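Iron binding protein FbpA (Mannheimia haemolytica, PDB 1SI0) binds ferric iron, here together with a carbonate ion, and probably serves as the periplasmic carrier of a bacterial iron-uptake system. Local coordinates at residues R101-Y106 / I194-Y199. Residues are numbered along the deposited sequence; the frame is centred on the assembly and turned at random.
Sequences RARVIY and IGNSYY. With FE (Fe (III) ion), chain B; CO3 (carbonate ion), chain C.
V104 and G195 form an antiparallel hydrogen-bonded pair, V104 N giving to G195 O at 2.8 Å and G195 N to V104 O at 3.1 Å, flanked by the non-hydrogen-bonded pairs R103–N196 and I105–I194. The axes of strands 101-106 and 194-196 approach to 4.5 Å, their N-to-C directions 145° apart. Beyond N196 the second chain leaves the sheet to enter helix 198-205, yet S197 still bonds to the strand in both directions: its N gives to A102 O, while S197 OG, lying between its own backbone N and carbonyl carbon, accepts from A102 N at 3.1 Å. The Y106 ring lies close to V104 CG2 with one face, and its OH gives to N196 O (2.7 Å) from above the carbonyl plane. R103 slants across N196 and crosses I194 at about a right angle, its NE and CG against I194 CG2; NH2 reaches N196 OD1 at 2.8 Å, that oxygen in the guanidinium plane but the two flat groups nearly perpendicular (89°). D178 takes the same NH2 in a salt bridge. The amide's other end is used as well: N196 ND2 gives a nearly straight bond (169°) to Y198 OH, which should help fix that phenol oxygen. The bent R101 chain places its guanidinium over Y198 CE1, and NH1 donates to carbonate O1 while also pairing with E268. Y198 OH and Y199 OH each bind the iron at 2.0 Å, with Y142 a further ligand and carbonate O1 and O2 chelating. The strand-to-helix junction thus delivers two adjacent tyrosines to the ferric site of a periplasmic-binding-protein fold, where R101, with R10 and the Q11 backbone N, hydrogen-bonds the carbonate, consistent with the synergistic anion of this family.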
ATOM      1  N   ARG A 101      -2.532   2.310  -5.077  1.00  6.41           N
ATOM      2  CA  ARG A 101      -1.153   2.066  -5.434  1.00  6.42           C
ATOM      3  C   ARG A 101      -1.100   0.704  -6.082  1.00  6.06           C
ATOM      4  O   ARG A 101      -1.954  -0.146  -5.845  1.00  7.08           O
ATOM      5  CB  ARG A 101      -0.243   2.124  -4.207  1.00  6.41           C
ATOM      6  CG  ARG A 101      -0.679   1.282  -3.017  1.00  6.04           C
ATOM      7  CD  ARG A 101      -1.526   2.025  -2.013  1.00  6.74           C
ATOM      8  NE  ARG A 101      -0.823   3.114  -1.342  1.00  7.09           N
ATOM      9  CZ  ARG A 101       0.068   2.974  -0.360  1.00  7.59           C
ATOM     10  NH1 ARG A 101       0.628   4.051   0.163  1.00  6.67           N
ATOM     11  NH2 ARG A 101       0.409   1.786   0.107  1.00  7.56           N
ATOM     12  N   ALA A 102      -0.113   0.504  -6.933  1.00  5.81           N
ATOM     13  CA  ALA A 102       0.105  -0.779  -7.582  1.00  5.79           C
ATOM     14  C   ALA A 102       1.319  -1.441  -6.972  1.00  6.63           C
ATOM     15  O   ALA A 102       2.307  -0.773  -6.699  1.00  7.13           O
ATOM     16  CB  ALA A 102       0.313  -0.587  -9.058  1.00  6.94           C
ATOM     17  N   ARG A 103       1.264  -2.743  -6.747  1.00  5.72           N
ATOM     18  CA  ARG A 103       2.457  -3.466  -6.349  1.00  5.32           C
ATOM     19  C   ARG A 103       3.028  -4.057  -7.620  1.00  6.16           C
ATOM     20  O   ARG A 103       2.469  -4.978  -8.207  1.00  7.56           O
ATOM     21  CB  ARG A 103       2.153  -4.524  -5.300  1.00  5.79           C
ATOM     22  CG  ARG A 103       3.387  -5.061  -4.615  1.00  6.58           C
ATOM     23  CD  ARG A 103       3.158  -5.431  -3.154  1.00  5.69           C
ATOM     24  NE  ARG A 103       4.407  -5.752  -2.472  1.00  5.47           N
ATOM     25  CZ  ARG A 103       5.299  -4.857  -2.064  1.00  6.41           C
ATOM     26  NH1 ARG A 103       6.402  -5.263  -1.468  1.00  6.83           N
ATOM     27  NH2 ARG A 103       5.093  -3.565  -2.227  1.00  5.88           N
ATOM     28  N   VAL A 104       4.129  -3.466  -8.058  1.00  5.46           N
ATOM     29  CA  VAL A 104       4.702  -3.684  -9.363  1.00  6.19           C
ATOM     30  C   VAL A 104       5.952  -4.538  -9.273  1.00  5.94           C
ATOM     31  O   VAL A 104       6.386  -4.931  -8.187  1.00  6.10           O
ATOM     32  CB  VAL A 104       5.012  -2.325 -10.043  1.00  6.81           C
ATOM     33  CG1 VAL A 104       3.754  -1.488 -10.168  1.00  8.57           C
ATOM     34  CG2 VAL A 104       6.093  -1.527  -9.299  1.00  8.24           C
ATOM     35  N   ILE A 105       6.502  -4.849 -10.439  1.00  6.30           N
ATOM     36  CA  ILE A 105       7.758  -5.562 -10.539  1.00  5.90           C
ATOM     37  C   ILE A 105       8.775  -4.605 -11.144  1.00  6.01           C
ATOM     38  O   ILE A 105       8.594  -4.111 -12.254  1.00  6.73           O
ATOM     39  CB  ILE A 105       7.611  -6.832 -11.395  1.00  6.19           C
ATOM     40  CG1 ILE A 105       6.590  -7.770 -10.754  1.00  7.82           C
ATOM     41  CG2 ILE A 105       8.973  -7.516 -11.572  1.00  7.54           C
ATOM     42  CD1 ILE A 105       6.330  -9.029 -11.560  1.00  8.65           C
ATOM     43  N   TYR A 106       9.826  -4.324 -10.392  1.00  5.78           N
ATOM     44  CA  TYR A 106      10.942  -3.543 -10.901  1.00  5.48           C
ATOM     45  C   TYR A 106      11.954  -4.487 -11.507  1.00  6.74           C
ATOM     46  O   TYR A 106      12.210  -5.567 -10.971  1.00  7.05           O
ATOM     47  CB  TYR A 106      11.573  -2.734  -9.781  1.00  6.60           C
ATOM     48  CG  TYR A 106      10.629  -1.696  -9.253  1.00  5.90           C
ATOM     49  CD1 TYR A 106      10.037  -1.830  -8.006  1.00  7.28           C
ATOM     50  CD2 TYR A 106      10.300  -0.594 -10.014  1.00  6.91           C
ATOM     51  CE1 TYR A 106       9.161  -0.868  -7.521  1.00  6.46           C
ATOM     52  CE2 TYR A 106       9.416   0.359  -9.550  1.00  6.39           C
ATOM     53  CZ  TYR A 106       8.849   0.216  -8.308  1.00  7.36           C
ATOM     54  OH  TYR A 106       7.969   1.173  -7.873  1.00  7.61           O
ATOM     55  N   ILE A 194       9.879  -6.796  -6.160  1.00  6.44           N
ATOM     56  CA  ILE A 194       8.491  -6.418  -5.987  1.00  6.15           C
ATOM     57  C   ILE A 194       8.474  -5.178  -5.111  1.00  5.33           C
ATOM     58  O   ILE A 194       9.184  -5.110  -4.118  1.00  6.78           O
ATOM     59  CB  ILE A 194       7.712  -7.568  -5.326  1.00  6.81           C
ATOM     60  CG1 ILE A 194       7.767  -8.826  -6.195  1.00  8.16           C
ATOM     61  CG2 ILE A 194       6.260  -7.170  -5.089  1.00  8.23           C
ATOM     62  CD1 ILE A 194       7.112 -10.029  -5.564  1.00  9.56           C
ATOM     63  N   GLY A 195       7.683  -4.183  -5.485  1.00  6.34           N
ATOM     64  CA  GLY A 195       7.546  -2.997  -4.666  1.00  5.52           C
ATOM     65  C   GLY A 195       6.372  -2.162  -5.110  1.00  6.20           C
ATOM     66  O   GLY A 195       5.816  -2.378  -6.177  1.00  6.27           O
ATOM     67  N   ASN A 196       5.982  -1.193  -4.294  1.00  5.77           N
ATOM     68  CA  ASN A 196       4.864  -0.354  -4.671  1.00  4.94           C
ATOM     69  C   ASN A 196       5.307   0.697  -5.670  1.00  6.13           C
ATOM     70  O   ASN A 196       6.439   1.174  -5.627  1.00  6.61           O
ATOM     71  CB  ASN A 196       4.224   0.307  -3.460  1.00  5.87           C
ATOM     72  CG  ASN A 196       3.369  -0.648  -2.656  1.00  5.58           C
ATOM     73  OD1 ASN A 196       3.071  -1.761  -3.091  1.00  6.35           O
ATOM     74  ND2 ASN A 196       2.951  -0.204  -1.487  1.00  7.05           N
ATOM     75  N   SER A 197       4.375   1.076  -6.531  1.00  6.46           N
ATOM     76  CA  SER A 197       4.616   1.973  -7.651  1.00  6.98           C
ATOM     77  C   SER A 197       5.091   3.351  -7.217  1.00  6.25           C
ATOM     78  O   SER A 197       6.015   3.896  -7.804  1.00  6.75           O
ATOM     79  CB  SER A 197       3.330   2.125  -8.465  1.00  6.71           C
ATOM     80  OG  SER A 197       2.227   2.472  -7.630  1.00  7.31           O
ATOM     81  N   TYR A 198       4.443   3.930  -6.216  1.00  5.97           N
ATOM     82  CA  TYR A 198       4.728   5.321  -5.843  1.00  6.59           C
ATOM     83  C   TYR A 198       6.172   5.493  -5.378  1.00  6.55           C
ATOM     84  O   TYR A 198       6.736   6.573  -5.544  1.00  7.48           O
ATOM     85  CB  TYR A 198       3.733   5.855  -4.793  1.00  7.24           C
ATOM     86  CG  TYR A 198       3.634   4.977  -3.587  1.00  6.83           C
ATOM     87  CD1 TYR A 198       2.765   3.895  -3.562  1.00  6.51           C
ATOM     88  CD2 TYR A 198       4.431   5.203  -2.481  1.00  6.17           C
ATOM     89  CE1 TYR A 198       2.688   3.078  -2.476  1.00  6.51           C
ATOM     90  CE2 TYR A 198       4.369   4.380  -1.384  1.00  6.82           C
ATOM     91  CZ  TYR A 198       3.501   3.300  -1.395  1.00  6.12           C
ATOM     92  OH  TYR A 198       3.427   2.433  -0.348  1.00  7.48           O
ATOM     93  N   TYR A 199       6.783   4.448  -4.834  1.00  6.79           N
ATOM     94  CA  TYR A 199       8.180   4.547  -4.418  1.00  6.50           C
ATOM     95  C   TYR A 199       9.101   4.873  -5.583  1.00  7.86           C
ATOM     96  O   TYR A 199      10.135   5.499  -5.375  1.00  8.48           O
ATOM     97  CB  TYR A 199       8.662   3.276  -3.722  1.00  6.90           C
ATOM     98  CG  TYR A 199       7.983   3.052  -2.402  1.00  6.22           C
ATOM     99  CD1 TYR A 199       7.250   1.899  -2.170  1.00  6.77           C
ATOM    100  CD2 TYR A 199       8.058   3.994  -1.385  1.00  7.22           C
ATOM    101  CE1 TYR A 199       6.613   1.694  -0.961  1.00  7.19           C
ATOM    102  CE2 TYR A 199       7.422   3.795  -0.177  1.00  7.48           C
ATOM    103  CZ  TYR A 199       6.699   2.643   0.032  1.00  6.76           C
ATOM    104  OH  TYR A 199       6.056   2.455   1.231  1.00  8.08           O
TER
HETATM  105 FE    FE B 321       4.106   2.652   1.483  1.00  7.04          FE
HETATM  106  C   CO3 C 322       3.512   4.453   3.110  1.00  6.24           C
HETATM  107  O1  CO3 C 322       3.003   4.381   1.929  1.00  6.73           O
HETATM  108  O2  CO3 C 322       4.382   3.580   3.473  1.00  7.62           O
HETATM  109  O3  CO3 C 322       3.129   5.386   3.918  1.00  8.26           O